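Local coordinates for protein nicotinate phosphoribosyltransferase (Porphyromonas gingivalis, PDB 2IM5) that probably catalyses the ATP-dependent joining of nicotinate to the phosphoribosyl group of 5-phosphoribosyl 1-diphosphate, forming nicotinate ribonucleotide for NAD+ biosynthesis, at residues Gly245-Asp250 with Thr270-Asp275; Ile281-Ala286 with Lys300-Ser305; Trp215-Gly220 with Thr249-Thr254. All blocks are in the same frame, centred on the assembly; numbering follows the deposited sequence.

Interaction 1: Gly245-Asp250 with Thr270-Asp275; sequences GTVLTD and TSLRHD
Thr-246 and Val-247 pair with Ser-271, Leu-272 and Arg-273 as neighbouring parallel strands in the parallel sheet of the TIM-barrel-type domain of the NAPRTase family. The regular ladder is short. Val-247 N donates to Ser-271 O at 3.1 Å, and Val-247 O receives Arg-273 N at 2.9 Å, with an N-H...O angle of 144°, so both backbone polar atoms of Val-247 are spent on the neighbouring strand. At the start of the ladder Gly-245 O takes two weak bonds, from Ser-271 N and from Thr-270 N. A side-chain bond reinforces this end: the hydroxyl OG1 of Thr-246 donates to Ser-271 OG at 2.8 Å. Thr-246 OG1 stands anti to the carbonyl carbon (chi1 -61°), on the same face of the sheet as Ser-271 OG. On the opposite face the pair is apolar: Val-247 CG1 and Leu-272 CD2 lie side by side, 3.5 Å apart, towards helices 254-260 and 279-292.

The polar side-chain ends are satisfied mainly by other residues. Arg-273 NE bonds Ser-305 OG and its NH1 bonds Thr-210 OG1, whereas its salt bridge from NH2 to Asp-275 OD1 is long at 3.6 Å. Asp-275 OD1 also reaches Ser-305 OG, and its OD2 makes a weak bond to His-213 NE2, which places the end of the strand beside His-213, predicted to be autophosphorylated. Asp-250 OD2 is held by Ser-276 OG, and Thr-249 OG1 by Thr-254 OG1. The arginine chain, with CG anti to the backbone N (chi1 178°) and extended as far as NE, runs beside Leu-248 in the same direction, and methyl CD2 of Leu-248 rests 3.7 Å from Arg-273 CD.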
loop_
_atom_site.group_PDB
_atom_site.type_symbol
_atom_site.label_atom_id
_atom_site.label_comp_id
_atom_site.label_asym_id
_atom_site.label_seq_id
_atom_site.Cartn_x
_atom_site.Cartn_y
_atom_site.Cartn_z
ATOM N N GLY A 245 -3.364 -13.473 -5.464
ATOM C CA GLY A 245 -2.626 -14.403 -4.625
ATOM C C GLY A 245 -1.226 -14.066 -4.131
ATOM O O GLY A 245 -0.343 -14.910 -4.195
ATOM N N THR A 246 -1.013 -12.854 -3.640
ATOM C CA THR A 246 0.294 -12.472 -3.109
ATOM C C THR A 246 0.105 -12.208 -1.628
ATOM O O THR A 246 -0.901 -11.629 -1.227
ATOM C CB THR A 246 0.829 -11.189 -3.762
ATOM O OG1 THR A 246 0.990 -11.404 -5.167
ATOM C CG2 THR A 246 2.177 -10.804 -3.164
ATOM N N VAL A 247 1.049 -12.639 -0.803
ATOM C CA VAL A 247 0.905 -12.411 0.622
ATOM C C VAL A 247 2.106 -11.726 1.269
ATOM O O VAL A 247 3.258 -12.004 0.928
ATOM C CB VAL A 247 0.605 -13.739 1.362
ATOM C CG1 VAL A 247 1.763 -14.707 1.191
ATOM C CG2 VAL A 247 0.333 -13.464 2.847
ATOM N N LEU A 248 1.812 -10.801 2.182
ATOM C CA LEU A 248 2.821 -10.073 2.939
ATOM C C LEU A 248 3.200 -10.965 4.109
ATOM O O LEU A 248 2.327 -11.533 4.763
ATOM C CB LEU A 248 2.251 -8.754 3.465
ATOM C CG LEU A 248 2.448 -7.529 2.577
ATOM C CD1 LEU A 248 1.646 -6.362 3.131
ATOM C CD2 LEU A 248 3.933 -7.179 2.514
ATOM N N THR A 249 4.493 -11.067 4.392
ATOM C CA THR A 249 4.968 -11.941 5.457
ATOM C C THR A 249 5.560 -11.288 6.702
ATOM O O THR A 249 5.686 -11.944 7.729
ATOM C CB THR A 249 6.044 -12.904 4.914
ATOM O OG1 THR A 249 7.234 -12.161 4.611
ATOM C CG2 THR A 249 5.560 -13.588 3.640
ATOM N N ASP A 250 5.897 -10.006 6.635
ATOM C CA ASP A 250 6.548 -9.348 7.773
ATOM C C ASP A 250 5.694 -8.660 8.842
ATOM O O ASP A 250 6.253 -8.103 9.791
ATOM C CB ASP A 250 7.576 -8.341 7.241
ATOM C CG ASP A 250 6.923 -7.131 6.585
ATOM O OD1 ASP A 250 5.796 -7.268 6.068
ATOM O OD2 ASP A 250 7.535 -6.040 6.574
ATOM N N THR A 270 0.644 -17.699 -5.179
ATOM C CA THR A 270 1.695 -17.748 -6.196
ATOM C C THR A 270 2.914 -16.942 -5.812
ATOM O O THR A 270 3.987 -17.145 -6.367
ATOM C CB THR A 270 1.206 -17.201 -7.548
ATOM O OG1 THR A 270 0.777 -15.844 -7.381
ATOM C CG2 THR A 270 0.054 -18.035 -8.086
ATOM N N SER A 271 2.758 -16.029 -4.864
ATOM C CA SER A 271 3.888 -15.204 -4.486
ATOM C C SER A 271 3.861 -14.600 -3.090
ATOM O O SER A 271 2.821 -14.542 -2.427
ATOM C CB SER A 271 4.041 -14.083 -5.517
ATOM O OG SER A 271 2.806 -13.410 -5.683
ATOM N N LEU A 272 5.037 -14.150 -2.665
ATOM C CA LEU A 272 5.216 -13.518 -1.370
ATOM C C LEU A 272 5.688 -12.105 -1.652
ATOM O O LEU A 272 6.224 -11.821 -2.722
ATOM C CB LEU A 272 6.296 -14.239 -0.563
ATOM C CG LEU A 272 6.170 -15.755 -0.418
ATOM C CD1 LEU A 272 7.429 -16.305 0.255
ATOM C CD2 LEU A 272 4.919 -16.104 0.386
ATOM N N ARG A 273 5.483 -11.214 -0.700
ATOM C CA ARG A 273 5.942 -9.860 -0.886
ATOM C C ARG A 273 6.966 -9.501 0.184
ATOM O O ARG A 273 6.717 -9.677 1.372
ATOM C CB ARG A 273 4.774 -8.880 -0.835
ATOM C CG ARG A 273 5.225 -7.453 -0.968
ATOM C CD ARG A 273 4.058 -6.514 -1.136
ATOM N NE ARG A 273 4.494 -5.138 -0.966
ATOM C CZ ARG A 273 3.676 -4.093 -0.976
ATOM N NH1 ARG A 273 2.374 -4.275 -1.153
ATOM N NH2 ARG A 273 4.162 -2.872 -0.786
ATOM N N HIS A 274 8.123 -9.017 -0.255
ATOM C CA HIS A 274 9.196 -8.598 0.643
ATOM C C HIS A 274 9.045 -7.097 0.806
ATOM O O HIS A 274 9.087 -6.366 -0.178
ATOM C CB HIS A 274 10.561 -8.900 0.028
ATOM C CG HIS A 274 11.689 -8.160 0.681
ATOM N ND1 HIS A 274 12.196 -8.509 1.916
ATOM C CD2 HIS A 274 12.365 -7.051 0.297
ATOM C CE1 HIS A 274 13.132 -7.646 2.265
ATOM N NE2 HIS A 274 13.255 -6.750 1.300
ATOM N N ASP A 275 8.891 -6.626 2.038
ATOM C CA ASP A 275 8.702 -5.197 2.246
ATOM C C ASP A 275 9.553 -4.576 3.352
ATOM O O ASP A 275 9.394 -3.401 3.677
ATOM C CB ASP A 275 7.221 -4.914 2.507
ATOM C CG ASP A 275 6.867 -3.454 2.317
ATOM O OD1 ASP A 275 7.177 -2.905 1.233
ATOM O OD2 ASP A 275 6.277 -2.860 3.244
#

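Interaction 2: Ile281-Ala286 with Lys300-Ser305; sequences IFIEKA and KYIIFS
Phe-282, Ile-283 and Ala-286 turn one side of a helix onto Ile-302 and Phe-304 of the strand that follows it, the packing of helix on sheet within a beta-alpha-beta unit. Phe-282 comes first. Its CG stands anti to the backbone N (chi1 -179°), and the ring slides past Ile-302 in the opposite direction. Methyl CD1 of Ile-302 sits at the ring edge, near its plane, 3.7 Å from Phe-282 CE2, while Ile-302 CG2 lies 3.8 Å from the same CE2. The next residue, Ile-283, crosses Phe-304 at about a right angle, bringing its CG1 to the ring edge 3.9 Å from Phe-304 CZ. Ala-286 ends the row with CB 4.2 Å from Ile-302 CD1; that methyl thus touches Phe-282 and Ala-286 and lies more loosely near Ile-283 CG1, 4.4 Å away. Within the strand, Ile-302 CG2 lies over one face of the Phe-304 ring, towards its rim. The contact is wholly apolar and buried. The 281-286 part of helix 279-292 runs at 156° to strand 301-304; Phe-282 and Ala-286 also touch Leu-272 of strand 271-274, while Ile-283 and Phe-304 extend the packing to helix 310-320.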
loop_
_atom_site.group_PDB
_atom_site.type_symbol
_atom_site.label_atom_id
_atom_site.label_comp_id
_atom_site.label_asym_id
_atom_site.label_seq_id
_atom_site.Cartn_x
_atom_site.Cartn_y
_atom_site.Cartn_z
ATOM N N ILE A 281 18.420 -12.056 2.731
ATOM C CA ILE A 281 18.033 -12.882 3.865
ATOM C C ILE A 281 16.603 -13.389 3.654
ATOM O O ILE A 281 16.294 -14.544 3.948
ATOM C CB ILE A 281 18.123 -12.080 5.183
ATOM C CG1 ILE A 281 19.597 -11.848 5.529
ATOM C CG2 ILE A 281 17.415 -12.819 6.312
ATOM C CD1 ILE A 281 19.814 -10.946 6.717
ATOM N N PHE A 282 15.740 -12.526 3.126
ATOM C CA PHE A 282 14.355 -12.901 2.871
ATOM C C PHE A 282 14.308 -14.034 1.841
ATOM O O PHE A 282 13.558 -14.999 1.998
ATOM C CB PHE A 282 13.566 -11.705 2.335
ATOM C CG PHE A 282 12.119 -12.006 2.079
ATOM C CD1 PHE A 282 11.176 -11.875 3.098
ATOM C CD2 PHE A 282 11.700 -12.443 0.824
ATOM C CE1 PHE A 282 9.829 -12.174 2.870
ATOM C CE2 PHE A 282 10.365 -12.745 0.585
ATOM C CZ PHE A 282 9.423 -12.610 1.610
ATOM N N ILE A 283 15.112 -13.914 0.786
ATOM C CA ILE A 283 15.142 -14.935 -0.257
ATOM C C ILE A 283 15.503 -16.309 0.311
ATOM O O ILE A 283 14.881 -17.318 -0.044
ATOM C CB ILE A 283 16.137 -14.549 -1.373
ATOM C CG1 ILE A 283 15.643 -13.278 -2.071
ATOM C CG2 ILE A 283 16.282 -15.691 -2.364
ATOM C CD1 ILE A 283 16.636 -12.657 -3.024
ATOM N N GLU A 284 16.492 -16.351 1.199
ATOM C CA GLU A 284 16.911 -17.613 1.818
ATOM C C GLU A 284 15.778 -18.241 2.622
ATOM O O GLU A 284 15.498 -19.431 2.482
ATOM C CB GLU A 284 18.100 -17.407 2.764
ATOM C CG GLU A 284 19.375 -16.931 2.099
ATOM C CD GLU A 284 19.741 -17.757 0.883
ATOM O OE1 GLU A 284 19.741 -19.009 0.977
ATOM O OE2 GLU A 284 20.032 -17.146 -0.167
ATOM N N LYS A 285 15.139 -17.444 3.478
ATOM C CA LYS A 285 14.038 -17.937 4.305
ATOM C C LYS A 285 12.915 -18.508 3.449
ATOM O O LYS A 285 12.414 -19.599 3.715
ATOM C CB LYS A 285 13.477 -16.815 5.182
ATOM C CG LYS A 285 14.433 -16.294 6.244
ATOM C CD LYS A 285 13.821 -15.116 6.998
ATOM C CE LYS A 285 14.719 -14.632 8.133
ATOM N NZ LYS A 285 14.192 -13.353 8.728
ATOM N N ALA A 286 12.531 -17.767 2.416
ATOM C CA ALA A 286 11.458 -18.184 1.517
ATOM C C ALA A 286 11.789 -19.506 0.828
ATOM O O ALA A 286 11.011 -20.465 0.886
ATOM C CB ALA A 286 11.211 -17.105 0.471
ATOM N N LYS A 300 7.413 -20.077 -7.926
ATOM C CA LYS A 300 6.840 -18.990 -7.139
ATOM C C LYS A 300 7.532 -17.668 -7.462
ATOM O O LYS A 300 8.611 -17.647 -8.066
ATOM C CB LYS A 300 6.976 -19.289 -5.642
ATOM C CG LYS A 300 6.313 -20.587 -5.201
ATOM C CD LYS A 300 4.802 -20.563 -5.446
ATOM C CE LYS A 300 4.153 -21.857 -4.949
ATOM N NZ LYS A 300 2.673 -21.844 -5.133
ATOM N N TYR A 301 6.908 -16.568 -7.050
ATOM C CA TYR A 301 7.446 -15.228 -7.284
ATOM C C TYR A 301 7.559 -14.455 -5.978
ATOM O O TYR A 301 6.837 -14.717 -5.022
ATOM C CB TYR A 301 6.511 -14.401 -8.184
ATOM C CG TYR A 301 6.115 -15.040 -9.493
ATOM C CD1 TYR A 301 6.602 -14.545 -10.708
ATOM C CD2 TYR A 301 5.242 -16.129 -9.526
ATOM C CE1 TYR A 301 6.225 -15.116 -11.925
ATOM C CE2 TYR A 301 4.859 -16.715 -10.738
ATOM C CZ TYR A 301 5.353 -16.202 -11.931
ATOM O OH TYR A 301 4.971 -16.771 -13.127
ATOM N N ILE A 302 8.471 -13.492 -5.954
ATOM C CA ILE A 302 8.613 -12.618 -4.807
ATOM C C ILE A 302 8.547 -11.210 -5.372
ATOM O O ILE A 302 9.275 -10.878 -6.312
ATOM C CB ILE A 302 9.955 -12.752 -4.080
ATOM C CG1 ILE A 302 10.047 -14.095 -3.368
ATOM C CG2 ILE A 302 10.089 -11.612 -3.058
ATOM C CD1 ILE A 302 11.377 -14.311 -2.662
ATOM N N ILE A 303 7.647 -10.404 -4.823
ATOM C CA ILE A 303 7.521 -9.030 -5.248
ATOM C C ILE A 303 8.240 -8.216 -4.173
ATOM O O ILE A 303 7.840 -8.219 -3.009
ATOM C CB ILE A 303 6.017 -8.606 -5.377
ATOM C CG1 ILE A 303 5.905 -7.089 -5.505
ATOM C CG2 ILE A 303 5.219 -9.102 -4.201
ATOM C CD1 ILE A 303 6.352 -6.561 -6.832
ATOM N N PHE A 304 9.324 -7.555 -4.573
ATOM C CA PHE A 304 10.131 -6.740 -3.668
ATOM C C PHE A 304 9.657 -5.296 -3.779
ATOM O O PHE A 304 9.531 -4.764 -4.881
ATOM C CB PHE A 304 11.606 -6.838 -4.066
ATOM C CG PHE A 304 12.166 -8.239 -4.000
ATOM C CD1 PHE A 304 12.767 -8.707 -2.839
ATOM C CD2 PHE A 304 12.098 -9.086 -5.111
ATOM C CE1 PHE A 304 13.294 -9.990 -2.779
ATOM C CE2 PHE A 304 12.623 -10.373 -5.061
ATOM C CZ PHE A 304 13.223 -10.827 -3.895
ATOM N N SER A 305 9.408 -4.652 -2.647
ATOM C CA SER A 305 8.912 -3.279 -2.680
ATOM C C SER A 305 9.454 -2.376 -1.576
ATOM O O SER A 305 8.859 -1.337 -1.276
ATOM C CB SER A 305 7.388 -3.292 -2.589
ATOM O OG SER A 305 6.981 -3.888 -1.366
#

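Interaction 3: Trp215-Gly220 with Thr249-Thr254; sequences WIQFHG and TDTYTT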
loop_
_atom_site.group_PDB
_atom_site.type_symbol
_atom_site.label_atom_id
_atom_site.label_comp_id
_atom_site.label_asym_id
_atom_site.label_seq_id
_atom_site.Cartn_x
_atom_site.Cartn_y
_atom_site.Cartn_z
ATOM N N TRP A 215 -4.819 -5.400 6.613
ATOM C CA TRP A 215 -5.677 -6.581 6.540
ATOM C C TRP A 215 -5.220 -7.601 7.570
ATOM O O TRP A 215 -6.032 -8.128 8.323
ATOM C CB TRP A 215 -5.628 -7.187 5.132
ATOM C CG TRP A 215 -6.420 -8.454 4.962
ATOM C CD1 TRP A 215 -5.922 -9.698 4.684
ATOM C CD2 TRP A 215 -7.853 -8.602 5.030
ATOM N NE1 TRP A 215 -6.950 -10.605 4.570
ATOM C CE2 TRP A 215 -8.142 -9.961 4.778
ATOM C CE3 TRP A 215 -8.912 -7.719 5.279
ATOM C CZ2 TRP A 215 -9.451 -10.460 4.766
ATOM C CZ3 TRP A 215 -10.218 -8.214 5.270
ATOM C CH2 TRP A 215 -10.474 -9.575 5.014
ATOM N N ILE A 216 -3.917 -7.860 7.620
ATOM C CA ILE A 216 -3.369 -8.815 8.583
ATOM C C ILE A 216 -3.489 -8.256 10.001
ATOM O O ILE A 216 -3.849 -8.961 10.932
ATOM C CB ILE A 216 -1.873 -9.097 8.325
ATOM C CG1 ILE A 216 -1.634 -9.458 6.861
ATOM C CG2 ILE A 216 -1.399 -10.215 9.228
ATOM C CD1 ILE A 216 -2.341 -10.676 6.413
ATOM N N GLN A 217 -3.159 -6.979 10.154
ATOM C CA GLN A 217 -3.214 -6.313 11.453
ATOM C C GLN A 217 -4.623 -6.337 12.052
ATOM O O GLN A 217 -4.793 -6.491 13.255
ATOM C CB GLN A 217 -2.752 -4.874 11.294
ATOM C CG GLN A 217 -1.276 -4.731 11.024
ATOM C CD GLN A 217 -0.880 -3.276 10.849
ATOM O OE1 GLN A 217 -1.128 -2.679 9.802
ATOM N NE2 GLN A 217 -0.291 -2.691 11.886
ATOM N N PHE A 218 -5.632 -6.160 11.203
ATOM C CA PHE A 218 -7.011 -6.192 11.670
ATOM C C PHE A 218 -7.253 -7.572 12.281
ATOM O O PHE A 218 -7.792 -7.686 13.380
ATOM C CB PHE A 218 -7.976 -5.957 10.508
ATOM C CG PHE A 218 -9.418 -6.162 10.866
ATOM C CD1 PHE A 218 -10.089 -5.239 11.665
ATOM C CD2 PHE A 218 -10.108 -7.291 10.418
ATOM C CE1 PHE A 218 -11.428 -5.435 12.013
ATOM C CE2 PHE A 218 -11.447 -7.495 10.761
ATOM C CZ PHE A 218 -12.109 -6.569 11.557
ATOM N N HIS A 219 -6.824 -8.615 11.566
ATOM C CA HIS A 219 -7.009 -9.985 12.032
ATOM C C HIS A 219 -6.231 -10.247 13.318
ATOM O O HIS A 219 -6.684 -10.992 14.184
ATOM C CB HIS A 219 -6.595 -10.973 10.932
ATOM C CG HIS A 219 -7.575 -11.052 9.800
ATOM N ND1 HIS A 219 -8.563 -12.010 9.735
ATOM C CD2 HIS A 219 -7.749 -10.261 8.714
ATOM C CE1 HIS A 219 -9.303 -11.807 8.659
ATOM N NE2 HIS A 219 -8.830 -10.751 8.022
ATOM N N GLY A 220 -5.062 -9.628 13.447
ATOM C CA GLY A 220 -4.277 -9.823 14.649
ATOM C C GLY A 220 -4.963 -9.208 15.859
ATOM O O GLY A 220 -4.948 -9.766 16.951
ATOM N N THR A 249 4.493 -11.067 4.392
ATOM C CA THR A 249 4.968 -11.941 5.457
ATOM C C THR A 249 5.560 -11.288 6.702
ATOM O O THR A 249 5.686 -11.944 7.729
ATOM C CB THR A 249 6.044 -12.904 4.914
ATOM O OG1 THR A 249 7.234 -12.161 4.611
ATOM C CG2 THR A 249 5.560 -13.588 3.640
ATOM N N ASP A 250 5.897 -10.006 6.635
ATOM C CA ASP A 250 6.548 -9.348 7.773
ATOM C C ASP A 250 5.694 -8.660 8.842
ATOM O O ASP A 250 6.253 -8.103 9.791
ATOM C CB ASP A 250 7.576 -8.341 7.241
ATOM C CG ASP A 250 6.923 -7.131 6.585
ATOM O OD1 ASP A 250 5.796 -7.268 6.068
ATOM O OD2 ASP A 250 7.535 -6.040 6.574
ATOM N N THR A 251 4.370 -8.700 8.706
ATOM C CA THR A 251 3.496 -8.045 9.676
ATOM C C THR A 251 3.914 -8.345 11.107
ATOM O O THR A 251 4.075 -7.438 11.914
ATOM C CB THR A 251 2.033 -8.465 9.499
ATOM O OG1 THR A 251 1.681 -8.372 8.115
ATOM C CG2 THR A 251 1.113 -7.545 10.318
ATOM N N TYR A 252 4.090 -9.620 11.423
ATOM C CA TYR A 252 4.510 -9.990 12.768
ATOM C C TYR A 252 5.833 -10.716 12.673
ATOM O O TYR A 252 6.074 -11.665 13.412
ATOM C CB TYR A 252 3.460 -10.886 13.439
ATOM C CG TYR A 252 2.119 -10.208 13.564
ATOM C CD1 TYR A 252 1.976 -9.040 14.315
ATOM C CD2 TYR A 252 1.010 -10.693 12.882
ATOM C CE1 TYR A 252 0.765 -8.371 14.375
ATOM C CE2 TYR A 252 -0.211 -10.035 12.935
ATOM C CZ TYR A 252 -0.326 -8.870 13.682
ATOM O OH TYR A 252 -1.521 -8.197 13.726
ATOM N N THR A 253 6.677 -10.259 11.748
ATOM C CA THR A 253 7.982 -10.865 11.533
ATOM C C THR A 253 7.862 -12.027 10.555
ATOM O O THR A 253 6.964 -12.863 10.674
ATOM C CB THR A 253 8.572 -11.359 12.874
ATOM O OG1 THR A 253 9.421 -10.340 13.429
ATOM C CG2 THR A 253 9.295 -12.646 12.705
ATOM N N THR A 254 8.765 -12.070 9.582
ATOM C CA THR A 254 8.762 -13.129 8.587
ATOM C C THR A 254 9.083 -14.505 9.178
ATOM O O THR A 254 8.600 -15.519 8.671
ATOM C CB THR A 254 9.746 -12.808 7.432
ATOM O OG1 THR A 254 9.226 -11.716 6.664
ATOM C CG2 THR A 254 9.911 -14.010 6.508
HETATM O O HOH W 1 -2.272 -6.043 14.958
#
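The ring of Tyr-252 points its hydroxyl end at the helix residues Ile-216, Gln-217 and Gly-220, which approach it obliquely. One ring face carries methyl CG2 of the preceding Thr-251, 3.8 Å above the plane and over the centre. At the ring edge, in plane, sits a water molecule that accepts a hydrogen bond from Tyr-252 OH at 2.6 Å and donates to Gln-217 O at 3.1 Å, a single-water bridge from side chain to helix backbone. The hydroxyl also lies close against the helix itself: Tyr-252 OH is 3.3 Å from Gly-220 CA, at a position with no side chain to hold it off. Alongside, Ile-216 CG2 meets Tyr-252 CE2 at 3.9 Å.

Thr-251 packs against both this ring and the helix. Its OG1 stands anti to the carbonyl carbon (chi1 -48°), which leaves CG2 anti to the backbone N, and CG2 touches Gln-217 CG at 3.8 Å, while Thr-251 OG1 packs against Ile-216 CB at 3.6 Å and makes a weak hydrogen bond to His-213 ND1. The loop that presents both residues is a type I turn closed by Thr-253 N to Asp-250 O.

The contact thus joins helix 213-223 to the loop between strand 246-248 and helix 254-260. Gln-217 NE2 reaches past it to Val-366 O, the Tyr-252 ring meets Tyr-225 edge-to-face, and Ile-216 and Tyr-252 both also pack on helix 228-240.

How the interactions relate
Interactions 1 and 2 share one parallel sheet: strand 271-274 pairs with 246-248 in the first and leads into helix 279-292 of the second, which packs on strands 271-274 and 301-304. Interaction 3 continues from the first through Thr-249 and Asp-250, where the edge strand passes into its turn. Chemistry follows place. The partly buried strand pair is held by backbone and hydroxyl hydrogen bonds, with apolar packing beside them, the buried helix-sheet layer is purely apolar, and the buried helix-loop contact mixes methyl packing with a water bridge. Segment 300-305 also reaches interaction 1, at its Ser-305, while Phe-282 packs against Thr-249 and Thr-254 of interaction 3.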